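Local structure of isochorismatase family protein family (Burkholderia thailandensis, 3TXY) at residues A[19-27]-A[87-95]; A[136-145]-A[169-180]. The protein is of unknown function; it has the isochorismatase-like hydrolase fold, but hydrolase activity is doubtful because the family's usual catalytic nucleophile is absent. All coordinates share one frame; numbering follows the deposited sequence.

Contact 1. Residues A[19-27]-A[87-95]; sequences IDLQNGIVV and EWSAFAPAL
Asn23 is held to 87-95 by both backbone and side chain. Its N donates almost straight down the carbonyl of Ala90 (N to O 2.9 Å), while ND2 meets a lone pair of Glu87 O (3.0 Å) in the carbonyl plane. Trp88 O is gripped twice: Gly24 N (3.1 Å) and Gln22 NE2 (3.2 Å) reach it from opposite faces, the latter by a bent bond of 136°. The same NE2 lies 3.3 Å above one face of the Trp88 ring, with amide and indole planes 79° apart. With chi1 at -179° the indole swings back so that CD1 meets Gly24 CA, and a water joins NE1 to Gly24 O. Beyond the single beta bridge of Gln22 with Phe91, Leu21, centre of an inverse gamma turn, accepts a nearly straight bond from Ala92 N at its O, and its CD1 packs on Leu95 CD1. Behind this layer Thr61 N holds Gln22 OE1; Asp20 OD1 bonds Thr61 OG1 and OD2 forms a salt bridge with Lys106 NZ, probably matching two members of the family's Asp-Lys-Cys triad. Gln22, both amide ends engaged, is fixed in rotation, and all five cross-contact bonds end on main-chain carbonyls, four donated by 19-27.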
loop_
_atom_site.group_PDB
_atom_site.type_symbol
_atom_site.label_atom_id
_atom_site.label_comp_id
_atom_site.label_asym_id
_atom_site.label_seq_id
_atom_site.Cartn_x
_atom_site.Cartn_y
_atom_site.Cartn_z
ATOM N N ILE A 19 2.426 0.506 15.022
ATOM C CA ILE A 19 2.930 -0.608 14.202
ATOM C C ILE A 19 4.322 -1.076 14.610
ATOM O O ILE A 19 5.270 -0.302 14.568
ATOM C CB ILE A 19 2.994 -0.219 12.707
ATOM C CG1 ILE A 19 1.648 0.308 12.178
ATOM C CG2 ILE A 19 3.451 -1.416 11.889
ATOM C CD1 ILE A 19 0.478 -0.640 12.382
ATOM N N ASP A 20 4.418 -2.360 14.980
ATOM C CA ASP A 20 5.674 -3.130 15.086
ATOM C C ASP A 20 6.655 -2.567 16.126
ATOM O O ASP A 20 7.869 -2.647 15.947
ATOM C CB ASP A 20 6.375 -3.272 13.727
ATOM C CG ASP A 20 5.686 -4.259 12.813
ATOM O OD1 ASP A 20 4.928 -5.120 13.309
ATOM O OD2 ASP A 20 5.898 -4.175 11.593
ATOM N N LEU A 21 6.127 -2.060 17.231
ATOM C CA LEU A 21 6.986 -1.569 18.313
ATOM C C LEU A 21 7.372 -2.744 19.219
ATOM O O LEU A 21 7.019 -2.823 20.415
ATOM C CB LEU A 21 6.336 -0.397 19.029
ATOM C CG LEU A 21 6.013 0.804 18.127
ATOM C CD1 LEU A 21 5.369 1.921 18.960
ATOM C CD2 LEU A 21 7.252 1.336 17.417
ATOM N N GLN A 22 8.117 -3.649 18.589
ATOM C CA GLN A 22 8.550 -4.906 19.159
ATOM C C GLN A 22 10.073 -4.954 19.253
ATOM O O GLN A 22 10.784 -4.269 18.499
ATOM C CB GLN A 22 8.010 -6.074 18.327
ATOM C CG GLN A 22 8.576 -6.191 16.918
ATOM C CD GLN A 22 7.724 -7.085 16.045
ATOM O OE1 GLN A 22 6.589 -6.764 15.768
ATOM N NE2 GLN A 22 8.261 -8.214 15.643
ATOM N N ASN A 23 10.578 -5.769 20.178
ATOM C CA ASN A 23 12.002 -5.791 20.483
ATOM C C ASN A 23 12.901 -5.886 19.244
ATOM O O ASN A 23 13.918 -5.192 19.140
ATOM C CB ASN A 23 12.321 -6.963 21.412
ATOM C CG ASN A 23 11.666 -6.831 22.775
ATOM O OD1 ASN A 23 11.591 -5.733 23.337
ATOM N ND2 ASN A 23 11.216 -7.961 23.331
ATOM N N GLY A 24 12.532 -6.744 18.300
ATOM C CA GLY A 24 13.372 -6.988 17.137
ATOM C C GLY A 24 13.410 -5.863 16.107
ATOM O O GLY A 24 14.242 -5.867 15.214
ATOM N N ILE A 25 12.487 -4.919 16.214
ATOM C CA ILE A 25 12.362 -3.841 15.243
ATOM C C ILE A 25 12.751 -2.490 15.866
ATOM O O ILE A 25 13.414 -1.684 15.217
ATOM C CB ILE A 25 10.939 -3.857 14.620
ATOM C CG1 ILE A 25 10.764 -5.155 13.813
ATOM C CG2 ILE A 25 10.683 -2.633 13.730
ATOM C CD1 ILE A 25 9.321 -5.478 13.417
ATOM N N VAL A 26 12.401 -2.260 17.127
ATOM C CA VAL A 26 12.770 -0.988 17.760
ATOM C C VAL A 26 14.290 -0.803 17.908
ATOM O O VAL A 26 14.752 0.321 18.086
ATOM C CB VAL A 26 12.056 -0.766 19.111
ATOM C CG1 VAL A 26 10.550 -0.810 18.921
ATOM C CG2 VAL A 26 12.512 -1.788 20.151
ATOM N N VAL A 27 15.068 -1.885 17.847
ATOM C CA VAL A 27 16.531 -1.791 18.008
ATOM C C VAL A 27 17.253 -1.506 16.688
ATOM O O VAL A 27 18.478 -1.328 16.662
ATOM C CB VAL A 27 17.113 -3.078 18.609
ATOM C CG1 VAL A 27 16.624 -3.229 20.049
ATOM C CG2 VAL A 27 16.745 -4.270 17.735
ATOM N N GLU A 87 11.252 -13.493 21.720
ATOM C CA GLU A 87 11.569 -12.115 22.098
ATOM C C GLU A 87 11.542 -11.137 20.922
ATOM O O GLU A 87 11.263 -9.957 21.112
ATOM C CB GLU A 87 12.915 -12.036 22.839
ATOM C CG GLU A 87 12.846 -12.557 24.272
ATOM C CD GLU A 87 11.688 -11.958 25.065
ATOM O OE1 GLU A 87 11.666 -10.723 25.239
ATOM O OE2 GLU A 87 10.789 -12.718 25.505
ATOM N N TRP A 88 11.785 -11.634 19.710
ATOM C CA TRP A 88 11.782 -10.789 18.537
ATOM C C TRP A 88 10.442 -10.092 18.328
ATOM O O TRP A 88 10.403 -8.921 17.935
ATOM C CB TRP A 88 12.201 -11.603 17.313
ATOM C CG TRP A 88 12.233 -10.766 16.063
ATOM C CD1 TRP A 88 13.265 -9.957 15.598
ATOM C CD2 TRP A 88 11.175 -10.650 15.052
ATOM N NE1 TRP A 88 12.907 -9.340 14.424
ATOM C CE2 TRP A 88 11.672 -9.714 14.041
ATOM C CE3 TRP A 88 9.907 -11.207 14.892
ATOM C CZ2 TRP A 88 10.920 -9.379 12.915
ATOM C CZ3 TRP A 88 9.146 -10.843 13.781
ATOM C CH2 TRP A 88 9.642 -9.953 12.811
ATOM N N SER A 89 9.346 -10.791 18.624
ATOM C CA SER A 89 7.984 -10.252 18.416
ATOM C C SER A 89 7.301 -9.716 19.687
ATOM O O SER A 89 6.167 -9.187 19.595
ATOM C CB SER A 89 7.085 -11.312 17.769
ATOM O OG SER A 89 6.999 -12.486 18.559
ATOM N N ALA A 90 7.967 -9.829 20.844
ATOM C CA ALA A 90 7.460 -9.270 22.110
ATOM C C ALA A 90 7.482 -7.738 22.060
ATOM O O ALA A 90 8.411 -7.151 21.525
ATOM C CB ALA A 90 8.295 -9.764 23.307
ATOM N N PHE A 91 6.477 -7.090 22.645
ATOM C CA PHE A 91 6.443 -5.623 22.655
ATOM C C PHE A 91 7.576 -5.053 23.501
ATOM O O PHE A 91 7.984 -5.643 24.518
ATOM C CB PHE A 91 5.090 -5.103 23.151
ATOM C CG PHE A 91 3.972 -5.362 22.197
ATOM C CD1 PHE A 91 3.902 -4.664 21.003
ATOM C CD2 PHE A 91 2.996 -6.308 22.475
ATOM C CE1 PHE A 91 2.877 -4.912 20.098
ATOM C CE2 PHE A 91 1.952 -6.543 21.585
ATOM C CZ PHE A 91 1.904 -5.846 20.393
ATOM N N ALA A 92 8.097 -3.918 23.055
ATOM C CA ALA A 92 9.093 -3.182 23.829
ATOM C C ALA A 92 8.514 -2.888 25.220
ATOM O O ALA A 92 7.426 -2.328 25.321
ATOM C CB ALA A 92 9.424 -1.884 23.112
ATOM N N PRO A 93 9.229 -3.262 26.305
ATOM C CA PRO A 93 8.698 -2.970 27.656
ATOM C C PRO A 93 8.297 -1.500 27.879
ATOM O O PRO A 93 7.293 -1.236 28.542
ATOM C CB PRO A 93 9.844 -3.370 28.586
ATOM C CG PRO A 93 10.628 -4.381 27.815
ATOM C CD PRO A 93 10.487 -4.024 26.355
ATOM N N ALA A 94 9.040 -0.549 27.311
ATOM C CA ALA A 94 8.716 0.867 27.505
ATOM C C ALA A 94 7.422 1.287 26.819
ATOM O O ALA A 94 6.924 2.375 27.068
ATOM C CB ALA A 94 9.872 1.761 27.059
ATOM N N LEU A 95 6.867 0.428 25.964
ATOM C CA LEU A 95 5.604 0.748 25.284
ATOM C C LEU A 95 4.403 0.731 26.223
ATOM O O LEU A 95 3.395 1.350 25.932
ATOM C CB LEU A 95 5.371 -0.225 24.126
ATOM C CG LEU A 95 4.293 0.144 23.109
ATOM C CD1 LEU A 95 4.634 1.444 22.389
ATOM C CD2 LEU A 95 4.163 -1.007 22.110
HETATM O O HOH W 1 13.886 -6.975 12.689
#

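Contact 2. Residues A[136-145]-A[169-180]; sequences TNIGVESTAR and QTFALTQIFPKL
Helices 136-145 and 169-180 run in nearly the same direction, their axes 26° apart and 10.2 Å from each other at closest approach. Phe177 fills the space between them as a knob in a hole formed by Thr136, Val140, Glu141 and Ala144. Its ring comes in edge first: CZ lies 3.6 Å from Thr136 O, and CE1 lies 3.8 Å from Glu141 CG, both near the ring plane. Ala172, five residues earlier across a wider pi-type turn in which Phe177 N bonds Ala172 O, sets its CB over a face of this ring and also touches Thr136 CG2. At the N-terminal end of the pair, Thr136 OG1 donates to Gln169 OE1 at 2.7 Å. The Gln169 chain leaves its own helix with CG anti to the backbone N, then bends at chi2 (84°) to reach across, and its NE2 donates to Val161 O of strand 153-162. These are the helices of two successive beta-alpha-beta crossovers that share strand 153-162; Val140 and Phe177 also rest on that strand. On the other flank Arg145 grips Glu141 OE2 side-on with NE (3.0 Å) and NH2 (2.9 Å), almost exactly in the guanidinium plane. Ile176 packs against this ion pair, CG2 to the carboxylate and CD1 to NH2, and Leu180 CD2 reaches Arg145 CG at 3.7 Å. Arg145 extends the contact into the dimer, bonding Asn137 O and Ser142 OG of the second subunit, while Phe171 stacks on Phe171 of that subunit.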
loop_
_atom_site.group_PDB
_atom_site.type_symbol
_atom_site.label_atom_id
_atom_site.label_comp_id
_atom_site.label_asym_id
_atom_site.label_seq_id
_atom_site.Cartn_x
_atom_site.Cartn_y
_atom_site.Cartn_z
ATOM N N THR A 136 8.155 3.753 8.510
ATOM C CA THR A 136 7.253 4.709 7.871
ATOM C C THR A 136 6.779 4.228 6.511
ATOM O O THR A 136 5.578 4.210 6.246
ATOM C CB THR A 136 7.941 6.074 7.705
ATOM O OG1 THR A 136 8.522 6.451 8.968
ATOM C CG2 THR A 136 6.933 7.135 7.272
ATOM N N ASN A 137 7.716 3.820 5.665
ATOM C CA ASN A 137 7.387 3.415 4.301
ATOM C C ASN A 137 6.912 1.985 4.124
ATOM O O ASN A 137 6.535 1.607 3.024
ATOM C CB ASN A 137 8.581 3.610 3.358
ATOM C CG ASN A 137 9.293 4.904 3.580
ATOM O OD1 ASN A 137 9.974 5.069 4.606
ATOM N ND2 ASN A 137 9.174 5.829 2.625
ATOM N N ILE A 138 6.988 1.156 5.160
ATOM C CA ILE A 138 6.704 -0.257 4.986
ATOM C C ILE A 138 5.403 -0.591 5.731
ATOM O O ILE A 138 4.327 -0.395 5.179
ATOM C CB ILE A 138 7.920 -1.114 5.411
ATOM C CG1 ILE A 138 9.162 -0.723 4.603
ATOM C CG2 ILE A 138 7.610 -2.605 5.319
ATOM C CD1 ILE A 138 9.071 -0.910 3.085
ATOM N N GLY A 139 5.489 -1.028 6.988
ATOM C CA GLY A 139 4.299 -1.396 7.747
ATOM C C GLY A 139 3.355 -0.234 7.997
ATOM O O GLY A 139 2.130 -0.391 7.920
ATOM N N VAL A 140 3.910 0.938 8.306
ATOM C CA VAL A 140 3.081 2.123 8.527
ATOM C C VAL A 140 2.348 2.492 7.231
ATOM O O VAL A 140 1.120 2.593 7.208
ATOM C CB VAL A 140 3.898 3.310 9.049
ATOM C CG1 VAL A 140 3.036 4.588 9.053
ATOM C CG2 VAL A 140 4.479 2.974 10.433
ATOM N N GLU A 141 3.095 2.648 6.143
ATOM C CA GLU A 141 2.496 3.102 4.884
ATOM C C GLU A 141 1.476 2.115 4.316
ATOM O O GLU A 141 0.415 2.514 3.835
ATOM C CB GLU A 141 3.569 3.399 3.849
ATOM C CG GLU A 141 2.992 3.856 2.510
ATOM C CD GLU A 141 4.028 4.510 1.624
ATOM O OE1 GLU A 141 5.073 4.962 2.155
ATOM O OE2 GLU A 141 3.789 4.576 0.391
ATOM N N SER A 142 1.792 0.817 4.343
ATOM C CA SER A 142 0.860 -0.197 3.835
ATOM C C SER A 142 -0.452 -0.181 4.625
ATOM O O SER A 142 -1.542 -0.311 4.049
ATOM C CB SER A 142 1.481 -1.586 3.882
ATOM O OG SER A 142 2.390 -1.794 2.805
ATOM N N THR A 143 -0.347 -0.006 5.940
ATOM C CA THR A 143 -1.535 0.096 6.776
ATOM C C THR A 143 -2.309 1.374 6.439
ATOM O O THR A 143 -3.551 1.345 6.330
ATOM C CB THR A 143 -1.145 0.087 8.278
ATOM O OG1 THR A 143 -0.390 -1.107 8.570
ATOM C CG2 THR A 143 -2.396 0.156 9.162
ATOM N N ALA A 144 -1.575 2.479 6.262
ATOM C CA ALA A 144 -2.160 3.780 5.916
ATOM C C ALA A 144 -2.914 3.713 4.569
ATOM O O ALA A 144 -4.067 4.147 4.458
ATOM C CB ALA A 144 -1.068 4.849 5.857
ATOM N N ARG A 145 -2.252 3.157 3.561
ATOM C CA ARG A 145 -2.872 2.982 2.259
ATOM C C ARG A 145 -4.158 2.151 2.307
ATOM O O ARG A 145 -5.169 2.514 1.726
ATOM C CB ARG A 145 -1.879 2.324 1.314
ATOM C CG ARG A 145 -0.818 3.290 0.809
ATOM C CD ARG A 145 0.162 2.556 -0.101
ATOM N NE ARG A 145 1.235 3.419 -0.589
ATOM C CZ ARG A 145 1.353 3.901 -1.826
ATOM N NH1 ARG A 145 0.469 3.610 -2.773
ATOM N NH2 ARG A 145 2.395 4.672 -2.110
ATOM N N GLN A 169 11.771 9.104 4.767
ATOM C CA GLN A 169 10.813 9.750 5.659
ATOM C C GLN A 169 10.120 10.888 4.942
ATOM O O GLN A 169 8.893 10.968 4.918
ATOM C CB GLN A 169 11.505 10.286 6.894
ATOM C CG GLN A 169 10.553 10.959 7.888
ATOM C CD GLN A 169 9.867 9.971 8.823
ATOM O OE1 GLN A 169 9.870 8.765 8.576
ATOM N NE2 GLN A 169 9.312 10.489 9.933
ATOM N N THR A 170 10.919 11.767 4.354
ATOM C CA THR A 170 10.382 12.928 3.673
ATOM C C THR A 170 9.486 12.557 2.510
ATOM O O THR A 170 8.431 13.159 2.342
ATOM C CB THR A 170 11.505 13.888 3.226
ATOM O OG1 THR A 170 12.120 14.410 4.411
ATOM C CG2 THR A 170 10.925 15.052 2.386
ATOM N N PHE A 171 9.893 11.569 1.723
ATOM C CA PHE A 171 9.068 11.119 0.610
ATOM C C PHE A 171 7.680 10.677 1.081
ATOM O O PHE A 171 6.685 11.114 0.548
ATOM C CB PHE A 171 9.729 9.982 -0.163
ATOM C CG PHE A 171 8.993 9.644 -1.405
ATOM C CD1 PHE A 171 8.002 8.673 -1.403
ATOM C CD2 PHE A 171 9.234 10.360 -2.569
ATOM C CE1 PHE A 171 7.297 8.401 -2.563
ATOM C CE2 PHE A 171 8.532 10.084 -3.732
ATOM C CZ PHE A 171 7.560 9.106 -3.720
ATOM N N ALA A 172 7.619 9.802 2.086
ATOM C CA ALA A 172 6.328 9.338 2.598
ATOM C C ALA A 172 5.515 10.510 3.162
ATOM O O ALA A 172 4.345 10.663 2.859
ATOM C CB ALA A 172 6.532 8.268 3.680
ATOM N N LEU A 173 6.138 11.353 3.986
ATOM C CA LEU A 173 5.393 12.403 4.680
ATOM C C LEU A 173 4.921 13.528 3.778
ATOM O O LEU A 173 3.922 14.180 4.078
ATOM C CB LEU A 173 6.214 12.996 5.839
ATOM C CG LEU A 173 6.524 12.107 7.044
ATOM C CD1 LEU A 173 7.212 12.935 8.126
ATOM C CD2 LEU A 173 5.287 11.426 7.602
ATOM N N THR A 174 5.639 13.769 2.683
ATOM C CA THR A 174 5.315 14.876 1.791
ATOM C C THR A 174 4.673 14.437 0.463
ATOM O O THR A 174 3.839 15.187 -0.088
ATOM C CB THR A 174 6.554 15.750 1.512
ATOM O OG1 THR A 174 7.510 15.015 0.719
ATOM C CG2 THR A 174 7.191 16.196 2.824
ATOM N N GLN A 175 5.015 13.246 -0.030
ATOM C CA GLN A 175 4.559 12.822 -1.366
ATOM C C GLN A 175 3.387 11.824 -1.341
ATOM O O GLN A 175 2.647 11.749 -2.314
ATOM C CB GLN A 175 5.707 12.228 -2.196
ATOM C CG GLN A 175 6.905 13.142 -2.396
ATOM C CD GLN A 175 6.590 14.389 -3.189
ATOM O OE1 GLN A 175 5.988 14.328 -4.270
ATOM N NE2 GLN A 175 7.015 15.536 -2.668
ATOM N N ILE A 176 3.237 11.067 -0.256
ATOM C CA ILE A 176 2.212 10.031 -0.170
ATOM C C ILE A 176 1.158 10.325 0.869
ATOM O O ILE A 176 0.005 10.378 0.556
ATOM C CB ILE A 176 2.793 8.632 0.157
ATOM C CG1 ILE A 176 3.908 8.251 -0.825
ATOM C CG2 ILE A 176 1.668 7.595 0.130
ATOM C CD1 ILE A 176 3.475 8.167 -2.279
ATOM N N PHE A 177 1.555 10.467 2.124
ATOM C CA PHE A 177 0.587 10.554 3.205
ATOM C C PHE A 177 -0.399 11.728 3.086
ATOM O O PHE A 177 -1.570 11.559 3.416
ATOM C CB PHE A 177 1.283 10.579 4.552
ATOM C CG PHE A 177 2.006 9.302 4.900
ATOM C CD1 PHE A 177 1.721 8.095 4.265
ATOM C CD2 PHE A 177 2.938 9.307 5.924
ATOM C CE1 PHE A 177 2.390 6.936 4.628
ATOM C CE2 PHE A 177 3.605 8.159 6.283
ATOM C CZ PHE A 177 3.332 6.968 5.644
ATOM N N PRO A 178 0.067 12.911 2.634
ATOM C CA PRO A 178 -0.889 14.026 2.470
ATOM C C PRO A 178 -2.023 13.721 1.489
ATOM O O PRO A 178 -3.067 14.369 1.559
ATOM C CB PRO A 178 -0.011 15.177 1.955
ATOM C CG PRO A 178 1.358 14.844 2.424
ATOM C CD PRO A 178 1.440 13.342 2.316
ATOM N N LYS A 179 -1.829 12.752 0.592
ATOM C CA LYS A 179 -2.856 12.368 -0.370
ATOM C C LYS A 179 -3.887 11.350 0.140
ATOM O O LYS A 179 -4.973 11.195 -0.482
ATOM C CB LYS A 179 -2.216 11.842 -1.649
ATOM C CG LYS A 179 -1.277 12.846 -2.288
ATOM C CD LYS A 179 -0.413 12.220 -3.348
ATOM C CE LYS A 179 0.318 13.278 -4.177
ATOM N NZ LYS A 179 1.596 12.797 -4.752
ATOM N N LEU A 180 -3.557 10.674 1.242
ATOM C CA LEU A 180 -4.412 9.639 1.798
ATOM C C LEU A 180 -4.851 9.982 3.227
ATOM O O LEU A 180 -5.636 9.260 3.824
ATOM C CB LEU A 180 -3.732 8.258 1.696
ATOM C CG LEU A 180 -2.390 8.045 2.390
ATOM C CD1 LEU A 180 -2.462 8.238 3.905
ATOM C CD2 LEU A 180 -1.782 6.667 2.064
#

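In the fold
Along the chain the two contacts come in series, contact 1 closing before contact 2 opens, and their centres lie about 21 Å apart on opposite sides of the chain's centre. Both build on the six-stranded parallel sheet. Contact 1 joins the segment leaving strand 14-19 to the region between strands 56-61 and 102-106, whereas contact 2 pairs the helices that follow strands 128-134 and 153-162. They meet where Ile19 packs against Gly139, Val140 and Thr143, so helix 136-145 contacts both this strand end and helix 169-180. Asp20, its partner Lys106, and Gly139 probably occupy the catalytic-triad positions of relatives, with glycine for cysteine; the contacts thus flank the family's active-site region.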